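Local structure of NanU sialic acid binding protein (Bacteroides fragilis, 4L7T) at residues Ile64-Thr75 and Leu319-Leu328; Ser167-Glu175 and Thr503-Thr511. The protein binds sialic acid with high affinity at the outer membrane as a SusD-like protein, probably working with the transporter NanO in sialic acid uptake. All coordinates share one frame; numbering follows the deposited sequence.

Contact 1: residues Ile64-Thr75 and Leu319-Leu328; sequences IYGDVPFGGEAT and LIRLQIRYDL
D67 OD2 is gripped by two groups. Y326 N donates to D67 OD2 at 2.8 Å, on the anti side and tilted slightly out of the carboxylate plane, and a water that also binds D327 N donates to it too. D67 OD1 forms a salt bridge with R325 NH1 at 2.9 Å. The arginine meets that oxygen in its own guanidinium plane but from above the carboxylate plane, and the two flat groups stand 88° apart. D67 OD2 also lies over one face of the Y326 ring, toward its rim, with D67 CB making a CH-pi contact there. The phenol then reaches past D67, and Y326 OH donates to V68 O in the carbonyl plane. These bonds flank a short, weakly bonded antiparallel pairing of 65-67 with 323-324, in a SusD-family protein where helix far outweighs strand. R325 N donates to I64 O at 2.8 Å, almost straight at 170°. Q323 extends its CG anti to the backbone N (chi1 175°) and then bends. Q323 OE1 thereby accepts F70 N at 3.2 Å from above the amide plane, while NE2 turns back to I324 O and also bonds P361 O. Farther along, E73 OE2 accepts I320 N at 2.9 Å and the hydroxyl of Y295. R321 NH1 donates to A74 O at 2.8 Å, with that oxygen at the edge of the guanidinium.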
ATOM      1  N   ILE A  64       3.931   9.888   9.502  1.00 13.16           N
ATOM      2  CA  ILE A  64       2.622  10.505   9.288  1.00 12.38           C
ATOM      3  C   ILE A  64       1.806  10.531  10.595  1.00 11.21           C
ATOM      4  O   ILE A  64       0.993  11.481  10.780  1.00 13.18           O
ATOM      5  CB  ILE A  64       1.832   9.674   8.221  1.00 13.08           C
ATOM      6  CG1 ILE A  64       2.521   9.839   6.865  1.00 14.43           C
ATOM      7  CG2 ILE A  64       0.267  10.143   8.172  1.00 12.90           C
ATOM      8  CD1 ILE A  64       2.124   8.769   5.890  1.00 18.43           C
ATOM      9  N   TYR A  65       2.023   9.550  11.476  1.00 13.58           N
ATOM     10  CA  TYR A  65       1.197   9.414  12.709  1.00 12.40           C
ATOM     11  C   TYR A  65       2.049   9.640  13.950  1.00 13.01           C
ATOM     12  O   TYR A  65       3.243   9.944  13.852  1.00 14.71           O
ATOM     13  CB  TYR A  65       0.534   8.026  12.820  1.00 12.85           C
ATOM     14  CG  TYR A  65      -0.233   7.667  11.537  1.00 12.60           C
ATOM     15  CD1 TYR A  65      -1.537   8.187  11.327  1.00 11.43           C
ATOM     16  CD2 TYR A  65       0.385   6.847  10.554  1.00 15.04           C
ATOM     17  CE1 TYR A  65      -2.224   7.864  10.129  1.00 14.96           C
ATOM     18  CE2 TYR A  65      -0.266   6.529   9.333  1.00 13.41           C
ATOM     19  CZ  TYR A  65      -1.596   7.016   9.173  1.00 14.57           C
ATOM     20  OH  TYR A  65      -2.207   6.685   7.943  1.00 16.72           O
ATOM     21  N   GLY A  66       1.385   9.547  15.093  1.00 14.80           N
ATOM     22  CA  GLY A  66       2.121   9.595  16.380  1.00 17.20           C
ATOM     23  C   GLY A  66       1.588  10.591  17.392  1.00 16.93           C
ATOM     24  O   GLY A  66       2.064  10.602  18.546  1.00 18.48           O
ATOM     25  N   ASP A  67       0.658  11.462  17.003  1.00 16.84           N
ATOM     26  CA  ASP A  67       0.060  12.411  17.948  1.00 15.10           C
ATOM     27  C   ASP A  67      -1.064  11.680  18.710  1.00 16.74           C
ATOM     28  O   ASP A  67      -1.351  10.522  18.415  1.00 15.13           O
ATOM     29  CB  ASP A  67      -0.480  13.649  17.246  1.00 16.62           C
ATOM     30  CG  ASP A  67       0.585  14.727  17.072  1.00 21.06           C
ATOM     31  OD1 ASP A  67       1.652  14.624  17.738  1.00 25.17           O
ATOM     32  OD2 ASP A  67       0.417  15.715  16.331  1.00 21.67           O
ATOM     33  N   VAL A  68      -1.629  12.335  19.735  1.00 17.88           N
ATOM     34  CA  VAL A  68      -2.668  11.733  20.613  1.00 18.82           C
ATOM     35  C   VAL A  68      -4.023  11.835  19.848  1.00 16.92           C
ATOM     36  O   VAL A  68      -4.338  12.893  19.356  1.00 18.86           O
ATOM     37  CB  VAL A  68      -2.686  12.520  21.939  1.00 21.59           C
ATOM     38  CG1 VAL A  68      -3.961  12.291  22.731  1.00 26.09           C
ATOM     39  CG2 VAL A  68      -1.405  12.152  22.717  1.00 24.29           C
ATOM     40  N   PRO A  69      -4.804  10.730  19.768  1.00 16.85           N
ATOM     41  CA  PRO A  69      -6.138  10.861  19.117  1.00 16.23           C
ATOM     42  C   PRO A  69      -6.928  12.082  19.627  1.00 18.71           C
ATOM     43  O   PRO A  69      -7.099  12.275  20.857  1.00 19.43           O
ATOM     44  CB  PRO A  69      -6.807   9.526  19.446  1.00 15.43           C
ATOM     45  CG  PRO A  69      -5.627   8.531  19.473  1.00 16.28           C
ATOM     46  CD  PRO A  69      -4.549   9.339  20.204  1.00 16.55           C
ATOM     47  N   PHE A  70      -7.386  12.968  18.742  1.00 18.88           N
ATOM     48  CA  PHE A  70      -7.903  14.298  19.224  1.00 18.63           C
ATOM     49  C   PHE A  70      -9.122  14.146  20.159  1.00 18.23           C
ATOM     50  O   PHE A  70      -9.360  14.991  21.055  1.00 20.55           O
ATOM     51  CB  PHE A  70      -8.260  15.230  18.015  1.00 18.09           C
ATOM     52  CG  PHE A  70      -9.421  14.742  17.158  1.00 18.26           C
ATOM     53  CD1 PHE A  70     -10.742  15.147  17.446  1.00 19.53           C
ATOM     54  CD2 PHE A  70      -9.194  13.916  16.023  1.00 17.52           C
ATOM     55  CE1 PHE A  70     -11.835  14.713  16.686  1.00 18.42           C
ATOM     56  CE2 PHE A  70     -10.266  13.461  15.265  1.00 19.33           C
ATOM     57  CZ  PHE A  70     -11.607  13.870  15.555  1.00 19.34           C
ATOM     58  N   GLY A  71      -9.909  13.104  19.900  1.00 18.09           N
ATOM     59  CA  GLY A  71     -11.251  12.896  20.577  1.00 17.89           C
ATOM     60  C   GLY A  71     -11.136  12.177  21.904  1.00 18.15           C
ATOM     61  O   GLY A  71     -12.118  12.013  22.626  1.00 18.53           O
ATOM     62  N   GLY A  72      -9.936  11.740  22.235  1.00 17.14           N
ATOM     63  CA  GLY A  72      -9.785  11.083  23.569  1.00 17.89           C
ATOM     64  C   GLY A  72      -9.467   9.609  23.604  1.00 16.45           C
ATOM     65  O   GLY A  72      -9.185   9.031  24.708  1.00 18.14           O
ATOM     66  N   GLU A  73      -9.504   8.963  22.461  1.00 15.33           N
ATOM     67  CA  GLU A  73      -9.256   7.546  22.488  1.00 14.76           C
ATOM     68  C   GLU A  73      -7.896   7.192  23.042  1.00 13.54           C
ATOM     69  O   GLU A  73      -6.839   7.871  22.803  1.00 14.30           O
ATOM     70  CB  GLU A  73      -9.344   6.876  21.075  1.00 15.22           C
ATOM     71  CG  GLU A  73     -10.727   6.920  20.428  1.00 16.87           C
ATOM     72  CD  GLU A  73     -10.952   8.151  19.569  1.00 19.60           C
ATOM     73  OE1 GLU A  73     -10.458   9.314  19.888  1.00 18.24           O
ATOM     74  OE2 GLU A  73     -11.635   7.914  18.507  1.00 20.52           O
ATOM     75  N   ALA A  74      -7.844   6.035  23.682  1.00 13.81           N
ATOM     76  CA  ALA A  74      -6.603   5.367  23.904  1.00 11.97           C
ATOM     77  C   ALA A  74      -6.073   4.742  22.638  1.00 14.45           C
ATOM     78  O   ALA A  74      -6.824   4.228  21.810  1.00 14.67           O
ATOM     79  CB  ALA A  74      -6.826   4.316  24.975  1.00 11.78           C
ATOM     80  N   THR A  75      -4.759   4.704  22.517  1.00 14.17           N
ATOM     81  CA  THR A  75      -4.150   4.027  21.353  1.00 14.65           C
ATOM     82  C   THR A  75      -3.972   2.521  21.489  1.00 15.37           C
ATOM     83  O   THR A  75      -3.950   1.793  20.451  1.00 14.84           O
ATOM     84  CB  THR A  75      -2.816   4.729  20.938  1.00 16.47           C
ATOM     85  OG1 THR A  75      -1.912   4.729  22.085  1.00 17.23           O
ATOM     86  CG2 THR A  75      -3.123   6.161  20.483  1.00 17.24           C
ATOM     87  N   LEU A 319     -13.200   4.475  15.321  1.00 16.40           N
ATOM     88  CA  LEU A 319     -12.294   4.938  16.420  1.00 15.34           C
ATOM     89  C   LEU A 319     -10.946   5.369  15.819  1.00 17.74           C
ATOM     90  O   LEU A 319     -10.498   4.775  14.801  1.00 18.40           O
ATOM     91  CB  LEU A 319     -12.108   3.831  17.459  1.00 16.42           C
ATOM     92  CG  LEU A 319     -13.395   3.582  18.270  1.00 17.81           C
ATOM     93  CD1 LEU A 319     -13.247   2.368  19.125  1.00 24.86           C
ATOM     94  CD2 LEU A 319     -13.802   4.740  19.185  1.00 20.53           C
ATOM     95  N   ILE A 320     -10.321   6.375  16.452  1.00 13.78           N
ATOM     96  CA  ILE A 320      -9.019   6.790  15.994  1.00 13.84           C
ATOM     97  C   ILE A 320      -8.023   6.156  16.949  1.00 13.24           C
ATOM     98  O   ILE A 320      -8.022   6.443  18.187  1.00 15.45           O
ATOM     99  CB  ILE A 320      -8.866   8.280  16.044  1.00 14.65           C
ATOM    100  CG1 ILE A 320      -9.828   9.060  15.118  1.00 16.38           C
ATOM    101  CG2 ILE A 320      -7.351   8.661  15.751  1.00 13.08           C
ATOM    102  CD1 ILE A 320      -9.739   8.688  13.598  1.00 18.20           C
ATOM    103  N   ARG A 321      -7.154   5.285  16.406  1.00 12.92           N
ATOM    104  CA  ARG A 321      -6.047   4.692  17.168  1.00 13.00           C
ATOM    105  C   ARG A 321      -4.720   5.186  16.644  1.00 15.49           C
ATOM    106  O   ARG A 321      -3.730   5.182  17.332  1.00 17.11           O
ATOM    107  CB  ARG A 321      -6.026   3.162  17.134  1.00 14.83           C
ATOM    108  CG  ARG A 321      -7.364   2.474  17.565  1.00 14.35           C
ATOM    109  CD  ARG A 321      -7.665   2.659  19.034  1.00 14.43           C
ATOM    110  NE  ARG A 321      -8.847   1.807  19.330  1.00 16.09           N
ATOM    111  CZ  ARG A 321      -9.524   1.888  20.478  1.00 16.98           C
ATOM    112  NH1 ARG A 321      -9.167   2.788  21.416  1.00 16.11           N
ATOM    113  NH2 ARG A 321     -10.528   1.029  20.675  1.00 16.64           N
ATOM    114  N   LEU A 322      -4.711   5.529  15.357  1.00 13.34           N
ATOM    115  CA  LEU A 322      -3.534   6.154  14.699  1.00 12.79           C
ATOM    116  C   LEU A 322      -3.965   7.564  14.363  1.00 12.98           C
ATOM    117  O   LEU A 322      -4.874   7.785  13.508  1.00 13.97           O
ATOM    118  CB  LEU A 322      -3.224   5.409  13.371  1.00 13.05           C
ATOM    119  CG  LEU A 322      -2.463   4.075  13.500  1.00 17.40           C
ATOM    120  CD1 LEU A 322      -2.430   3.161  12.197  1.00 19.20           C
ATOM    121  CD2 LEU A 322      -1.027   4.263  13.943  1.00 16.14           C
ATOM    122  N   GLN A 323      -3.318   8.548  14.986  1.00 13.01           N
ATOM    123  CA  GLN A 323      -3.654   9.968  14.803  1.00 12.62           C
ATOM    124  C   GLN A 323      -2.613  10.632  13.892  1.00 13.45           C
ATOM    125  O   GLN A 323      -1.438  10.731  14.266  1.00 13.74           O
ATOM    126  CB  GLN A 323      -3.711  10.654  16.206  1.00 13.22           C
ATOM    127  CG  GLN A 323      -3.925  12.188  16.117  1.00 13.76           C
ATOM    128  CD  GLN A 323      -5.205  12.586  15.403  1.00 12.32           C
ATOM    129  OE1 GLN A 323      -6.340  12.202  15.815  1.00 14.06           O
ATOM    130  NE2 GLN A 323      -5.041  13.324  14.282  1.00 14.08           N
ATOM    131  N   ILE A 324      -3.054  11.124  12.729  1.00 12.09           N
ATOM    132  CA  ILE A 324      -2.196  11.894  11.860  1.00 13.21           C
ATOM    133  C   ILE A 324      -1.623  13.084  12.640  1.00 14.16           C
ATOM    134  O   ILE A 324      -2.369  13.767  13.382  1.00 14.15           O
ATOM    135  CB  ILE A 324      -3.051  12.458  10.711  1.00 12.39           C
ATOM    136  CG1 ILE A 324      -3.683  11.309   9.891  1.00 13.35           C
ATOM    137  CG2 ILE A 324      -2.215  13.448   9.833  1.00 11.30           C
ATOM    138  CD1 ILE A 324      -4.932  11.784   9.125  1.00 15.46           C
ATOM    139  N   ARG A 325      -0.326  13.339  12.487  1.00 13.06           N
ATOM    140  CA  ARG A 325       0.317  14.470  13.198  1.00 15.32           C
ATOM    141  C   ARG A 325      -0.485  15.763  12.892  1.00 16.00           C
ATOM    142  O   ARG A 325      -0.781  16.114  11.732  1.00 15.37           O
ATOM    143  CB  ARG A 325       1.772  14.671  12.813  1.00 13.93           C
ATOM    144  CG  ARG A 325       2.750  13.621  13.223  1.00 16.10           C
ATOM    145  CD  ARG A 325       3.080  13.650  14.723  1.00 19.04           C
ATOM    146  NE  ARG A 325       4.173  12.707  15.018  1.00 25.60           N
ATOM    147  CZ  ARG A 325       4.613  12.419  16.255  1.00 28.16           C
ATOM    148  NH1 ARG A 325       4.082  13.030  17.312  1.00 29.55           N
ATOM    149  NH2 ARG A 325       5.599  11.539  16.436  1.00 26.84           N
ATOM    150  N   TYR A 326      -0.863  16.479  13.956  1.00 17.40           N
ATOM    151  CA  TYR A 326      -1.725  17.670  13.760  1.00 18.20           C
ATOM    152  C   TYR A 326      -1.148  18.700  12.775  1.00 19.41           C
ATOM    153  O   TYR A 326      -1.905  19.295  12.009  1.00 18.94           O
ATOM    154  CB  TYR A 326      -1.933  18.408  15.090  1.00 18.35           C
ATOM    155  CG  TYR A 326      -2.550  17.610  16.253  1.00 17.54           C
ATOM    156  CD1 TYR A 326      -3.155  16.393  16.069  1.00 18.54           C
ATOM    157  CD2 TYR A 326      -2.504  18.129  17.537  1.00 28.46           C
ATOM    158  CE1 TYR A 326      -3.680  15.648  17.126  1.00 17.29           C
ATOM    159  CE2 TYR A 326      -3.078  17.418  18.606  1.00 28.03           C
ATOM    160  CZ  TYR A 326      -3.674  16.167  18.372  1.00 27.52           C
ATOM    161  OH  TYR A 326      -4.214  15.423  19.420  1.00 28.12           O
ATOM    162  N   ASP A 327       0.167  18.917  12.836  1.00 19.10           N
ATOM    163  CA  ASP A 327       0.787  19.901  11.963  1.00 22.04           C
ATOM    164  C   ASP A 327       0.975  19.441  10.523  1.00 22.35           C
ATOM    165  O   ASP A 327       1.350  20.261   9.691  1.00 21.96           O
ATOM    166  CB  ASP A 327       2.091  20.385  12.518  1.00 20.46           C
ATOM    167  CG  ASP A 327       3.163  19.334  12.576  1.00 24.96           C
ATOM    168  OD1 ASP A 327       2.918  18.118  12.323  1.00 25.91           O
ATOM    169  OD2 ASP A 327       4.303  19.730  12.893  1.00 32.09           O
ATOM    170  N   LEU A 328       0.804  18.138  10.257  1.00 21.20           N
ATOM    171  CA  LEU A 328       0.989  17.642   8.878  1.00 19.97           C
ATOM    172  C   LEU A 328      -0.040  18.212   7.925  1.00 20.81           C
ATOM    173  O   LEU A 328       0.242  18.426   6.739  1.00 23.04           O
ATOM    174  CB  LEU A 328       1.020  16.098   8.873  1.00 18.98           C
ATOM    175  CG  LEU A 328       1.262  15.459   7.513  1.00 19.23           C
ATOM    176  CD1 LEU A 328       2.647  15.871   6.945  1.00 22.19           C
ATOM    177  CD2 LEU A 328       1.171  13.937   7.755  1.00 22.02           C
TER
HETATM  178  O   HOH W   1       5.912   9.404  13.975  1.00 25.30           O
HETATM  179  O   HOH W   2      -0.929   8.360  16.530  1.00 16.19           O
HETATM  180  O   HOH W   3       1.741  17.877  15.381  1.00 24.20           O

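Contact 2: residues Ser167-Glu175 and Thr503-Thr511; sequences SKAASPAEE and TDNPALKQT
An Asx turn at the C-terminal end of helix 499-504 meets the extended loop that leads into helix 173-191. N505 has left the helical conformation and opens a type I beta turn to L508. N505 OD1 accepts A507 N at 3.0 Å, which closes the Asx turn. The first torsion (chi1 -173°) swings the N505 amide away from its own backbone N, toward 167-170. There N505 ND2 donates to K168 O at 3.0 Å, with an N-H...O angle of 157°. The donor is tilted 16° from the carbonyl plane. N505 OD1 also receives a weak bond from S167 N at 3.3 Å. Beside the amide, A507 CB lies against the K168-A169 peptide, 3.9 Å from A169 N. L508 CD2 touches A170 CB at 4.2 Å, and the same leucine packs on V501 and L502 of the preceding helix 499-504. A water bridges the backbones by accepting from A170 N and donating to A507 O. The contact is small and lies at the surface. N505 is itself buried, and I150 packs on it. Backbone N-H groups of A507 and, weakly, S167 meet the oxygen end and the K168 carbonyl meets the nitrogen end, which sets which way round the amide lies.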
ATOM      1  N   SER A 167      11.083 -27.418  12.652  1.00 51.12           N
ATOM      2  CA  SER A 167      11.193 -28.090  11.348  1.00 51.04           C
ATOM      3  C   SER A 167      11.960 -27.301  10.251  1.00 49.74           C
ATOM      4  O   SER A 167      12.999 -27.789   9.775  1.00 50.48           O
ATOM      5  CB  SER A 167       9.815 -28.515  10.835  1.00 51.49           C
ATOM      6  OG  SER A 167       8.982 -27.384  10.701  1.00 53.56           O
ATOM      7  N   LYS A 168      11.483 -26.113   9.846  1.00 47.45           N
ATOM      8  CA  LYS A 168      12.100 -25.443   8.674  1.00 44.49           C
ATOM      9  C   LYS A 168      12.849 -24.124   8.900  1.00 42.02           C
ATOM     10  O   LYS A 168      12.296 -23.185   9.449  1.00 41.96           O
ATOM     11  CB  LYS A 168      11.116 -25.298   7.503  1.00 45.71           C
ATOM     12  CG  LYS A 168      11.857 -25.112   6.172  1.00 45.79           C
ATOM     13  CD  LYS A 168      11.014 -25.457   4.976  1.00 50.17           C
ATOM     14  CE  LYS A 168      11.879 -26.013   3.837  1.00 51.88           C
ATOM     15  NZ  LYS A 168      12.676 -24.948   3.156  1.00 53.60           N
ATOM     16  N   ALA A 169      14.106 -24.069   8.472  1.00 39.15           N
ATOM     17  CA  ALA A 169      14.922 -22.877   8.647  1.00 37.10           C
ATOM     18  C   ALA A 169      14.634 -21.813   7.567  1.00 35.92           C
ATOM     19  O   ALA A 169      14.291 -22.148   6.431  1.00 35.88           O
ATOM     20  CB  ALA A 169      16.385 -23.234   8.643  1.00 37.43           C
ATOM     21  N   ALA A 170      14.771 -20.546   7.927  1.00 33.64           N
ATOM     22  CA  ALA A 170      14.596 -19.449   6.960  1.00 31.54           C
ATOM     23  C   ALA A 170      15.772 -19.426   5.985  1.00 30.87           C
ATOM     24  O   ALA A 170      16.857 -19.859   6.310  1.00 30.33           O
ATOM     25  CB  ALA A 170      14.487 -18.140   7.703  1.00 32.08           C
ATOM     26  N   SER A 171      15.554 -18.931   4.762  1.00 28.49           N
ATOM     27  CA  SER A 171      16.631 -18.671   3.831  1.00 27.51           C
ATOM     28  C   SER A 171      17.123 -17.244   3.987  1.00 26.03           C
ATOM     29  O   SER A 171      16.303 -16.362   4.347  1.00 27.64           O
ATOM     30  CB  SER A 171      16.120 -18.902   2.395  1.00 26.37           C
ATOM     31  OG  SER A 171      15.558 -20.223   2.262  1.00 30.71           O
ATOM     32  N   PRO A 172      18.428 -17.002   3.719  1.00 25.53           N
ATOM     33  CA  PRO A 172      19.008 -15.666   3.707  1.00 25.42           C
ATOM     34  C   PRO A 172      18.213 -14.784   2.739  1.00 24.93           C
ATOM     35  O   PRO A 172      17.736 -15.250   1.695  1.00 23.05           O
ATOM     36  CB  PRO A 172      20.454 -15.845   3.189  1.00 26.68           C
ATOM     37  CG  PRO A 172      20.803 -17.280   3.440  1.00 27.04           C
ATOM     38  CD  PRO A 172      19.437 -18.035   3.379  1.00 26.37           C
ATOM     39  N   ALA A 173      18.116 -13.535   3.111  1.00 22.66           N
ATOM     40  CA  ALA A 173      17.473 -12.504   2.269  1.00 23.27           C
ATOM     41  C   ALA A 173      17.936 -12.556   0.795  1.00 23.84           C
ATOM     42  O   ALA A 173      17.115 -12.381  -0.125  1.00 22.52           O
ATOM     43  CB  ALA A 173      17.785 -11.144   2.848  1.00 23.27           C
ATOM     44  N   GLU A 174      19.228 -12.808   0.545  1.00 22.68           N
ATOM     45  CA  GLU A 174      19.748 -12.859  -0.827  1.00 23.37           C
ATOM     46  C   GLU A 174      19.087 -14.028  -1.614  1.00 23.65           C
ATOM     47  O   GLU A 174      18.746 -13.883  -2.822  1.00 24.29           O
ATOM     48  CB  GLU A 174      21.287 -12.883  -0.888  1.00 26.20           C
ATOM     49  N   GLU A 175      18.818 -15.142  -0.954  1.00 22.59           N
ATOM     50  CA  GLU A 175      18.094 -16.247  -1.611  1.00 24.05           C
ATOM     51  C   GLU A 175      16.594 -15.992  -1.789  1.00 22.52           C
ATOM     52  O   GLU A 175      15.945 -16.550  -2.692  1.00 22.73           O
ATOM     53  CB  GLU A 175      18.298 -17.564  -0.826  1.00 24.33           C
ATOM     54  CG  GLU A 175      19.762 -18.034  -0.805  1.00 32.03           C
ATOM     55  CD  GLU A 175      20.282 -18.497  -2.163  1.00 40.25           C
ATOM     56  OE1 GLU A 175      19.732 -19.479  -2.792  1.00 43.17           O
ATOM     57  OE2 GLU A 175      21.283 -17.871  -2.592  1.00 45.94           O
ATOM     58  N   THR A 503       8.114 -20.569  19.211  1.00 34.64           N
ATOM     59  CA  THR A 503       7.771 -21.824  19.940  1.00 36.95           C
ATOM     60  C   THR A 503       7.446 -22.931  18.920  1.00 37.90           C
ATOM     61  O   THR A 503       7.956 -24.064  19.011  1.00 38.06           O
ATOM     62  CB  THR A 503       6.495 -21.678  20.828  1.00 36.64           C
ATOM     63  OG1 THR A 503       6.640 -20.612  21.766  1.00 39.18           O
ATOM     64  CG2 THR A 503       6.215 -22.975  21.630  1.00 38.27           C
ATOM     65  N   ASP A 504       6.589 -22.594  17.952  1.00 39.27           N
ATOM     66  CA  ASP A 504       6.089 -23.579  16.983  1.00 39.51           C
ATOM     67  C   ASP A 504       7.122 -23.989  15.962  1.00 39.25           C
ATOM     68  O   ASP A 504       7.018 -25.061  15.377  1.00 39.31           O
ATOM     69  CB  ASP A 504       4.770 -23.124  16.361  1.00 40.26           C
ATOM     70  CG  ASP A 504       3.663 -22.996  17.410  1.00 43.76           C
ATOM     71  OD1 ASP A 504       3.913 -23.429  18.557  1.00 46.28           O
ATOM     72  OD2 ASP A 504       2.565 -22.454  17.121  1.00 42.50           O
ATOM     73  N   ASN A 505       8.145 -23.161  15.774  1.00 38.53           N
ATOM     74  CA  ASN A 505       9.245 -23.535  14.905  1.00 37.45           C
ATOM     75  C   ASN A 505      10.630 -23.280  15.471  1.00 37.44           C
ATOM     76  O   ASN A 505      11.211 -22.199  15.250  1.00 36.24           O
ATOM     77  CB  ASN A 505       9.087 -22.885  13.528  1.00 37.89           C
ATOM     78  CG  ASN A 505      10.132 -23.384  12.512  1.00 40.06           C
ATOM     79  OD1 ASN A 505      11.091 -24.095  12.848  1.00 40.47           O
ATOM     80  ND2 ASN A 505       9.953 -22.989  11.257  1.00 40.96           N
ATOM     81  N   PRO A 506      11.204 -24.302  16.168  1.00 36.33           N
ATOM     82  CA  PRO A 506      12.534 -24.224  16.782  1.00 35.17           C
ATOM     83  C   PRO A 506      13.696 -23.837  15.878  1.00 33.12           C
ATOM     84  O   PRO A 506      14.676 -23.299  16.366  1.00 32.92           O
ATOM     85  CB  PRO A 506      12.752 -25.652  17.340  1.00 35.39           C
ATOM     86  CG  PRO A 506      11.660 -26.517  16.685  1.00 36.77           C
ATOM     87  CD  PRO A 506      10.514 -25.564  16.531  1.00 36.63           C
ATOM     88  N   ALA A 507      13.597 -24.047  14.560  1.00 32.90           N
ATOM     89  CA  ALA A 507      14.696 -23.625  13.667  1.00 31.90           C
ATOM     90  C   ALA A 507      14.733 -22.107  13.354  1.00 30.70           C
ATOM     91  O   ALA A 507      15.729 -21.617  12.828  1.00 31.22           O
ATOM     92  CB  ALA A 507      14.684 -24.435  12.361  1.00 32.18           C
ATOM     93  N   LEU A 508      13.655 -21.394  13.672  1.00 29.83           N
ATOM     94  CA  LEU A 508      13.629 -19.927  13.445  1.00 29.63           C
ATOM     95  C   LEU A 508      14.357 -19.142  14.527  1.00 28.55           C
ATOM     96  O   LEU A 508      14.161 -19.460  15.703  1.00 29.77           O
ATOM     97  CB  LEU A 508      12.174 -19.432  13.381  1.00 30.28           C
ATOM     98  CG  LEU A 508      11.397 -19.769  12.111  1.00 32.39           C
ATOM     99  CD1 LEU A 508       9.987 -19.228  12.234  1.00 32.45           C
ATOM    100  CD2 LEU A 508      12.111 -19.168  10.951  1.00 32.70           C
ATOM    101  N   LYS A 509      15.130 -18.119  14.146  1.00 27.23           N
ATOM    102  CA  LYS A 509      15.729 -17.156  15.085  1.00 26.96           C
ATOM    103  C   LYS A 509      14.898 -15.858  15.131  1.00 26.92           C
ATOM    104  O   LYS A 509      14.243 -15.510  14.133  1.00 25.91           O
ATOM    105  CB  LYS A 509      17.168 -16.820  14.690  1.00 28.76           C
ATOM    106  CG  LYS A 509      18.066 -18.066  14.465  1.00 33.56           C
ATOM    107  CD  LYS A 509      19.481 -17.919  15.041  1.00 42.75           C
ATOM    108  CE  LYS A 509      20.430 -17.205  14.078  1.00 47.02           C
ATOM    109  NZ  LYS A 509      21.663 -18.020  13.737  1.00 50.91           N
ATOM    110  N   GLN A 510      14.952 -15.152  16.260  1.00 25.02           N
ATOM    111  CA  GLN A 510      14.354 -13.805  16.394  1.00 24.07           C
ATOM    112  C   GLN A 510      15.074 -12.910  15.390  1.00 22.47           C
ATOM    113  O   GLN A 510      16.250 -13.062  15.101  1.00 22.58           O
ATOM    114  CB  GLN A 510      14.600 -13.233  17.803  1.00 21.85           C
ATOM    115  CG  GLN A 510      14.059 -11.819  18.023  1.00 19.75           C
ATOM    116  CD  GLN A 510      12.589 -11.762  17.766  1.00 19.69           C
ATOM    117  OE1 GLN A 510      11.774 -12.144  18.612  1.00 20.97           O
ATOM    118  NE2 GLN A 510      12.232 -11.315  16.578  1.00 17.30           N
ATOM    119  N   THR A 511      14.392 -11.895  14.897  1.00 19.80           N
ATOM    120  CA  THR A 511      15.032 -10.954  14.001  1.00 20.38           C
ATOM    121  C   THR A 511      16.222 -10.249  14.650  1.00 21.68           C
ATOM    122  O   THR A 511      16.148  -9.917  15.831  1.00 22.32           O
ATOM    123  CB  THR A 511      13.974  -9.871  13.650  1.00 20.43           C
ATOM    124  OG1 THR A 511      12.807 -10.529  13.180  1.00 20.71           O
ATOM    125  CG2 THR A 511      14.495  -8.865  12.640  1.00 18.83           C
TER
HETATM  126  O   HOH W   4      15.808 -20.051  10.635  1.00 30.25           O

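How the contacts relate
From the N terminus, the chain first passes 64-75, then 167-175. It returns to the first site at 319-328 and to the second at 503-511. The two closures therefore cross instead of nesting. Contact 1 closes a loop of 243 intervening residues, rich in helix, and contact 2 one of 327. Contact 1 joins the short strand 65-67 to 323-324, next to the hairpin 344-350/356-363. Contact 2 brings the chain just after helix 499-504, close to the C terminus, against the lead-in to helix 173-191. The sites do not touch: their centres are about 36 Å apart and their nearest atoms about 20 Å. Each ties an early part of the chain to a later one.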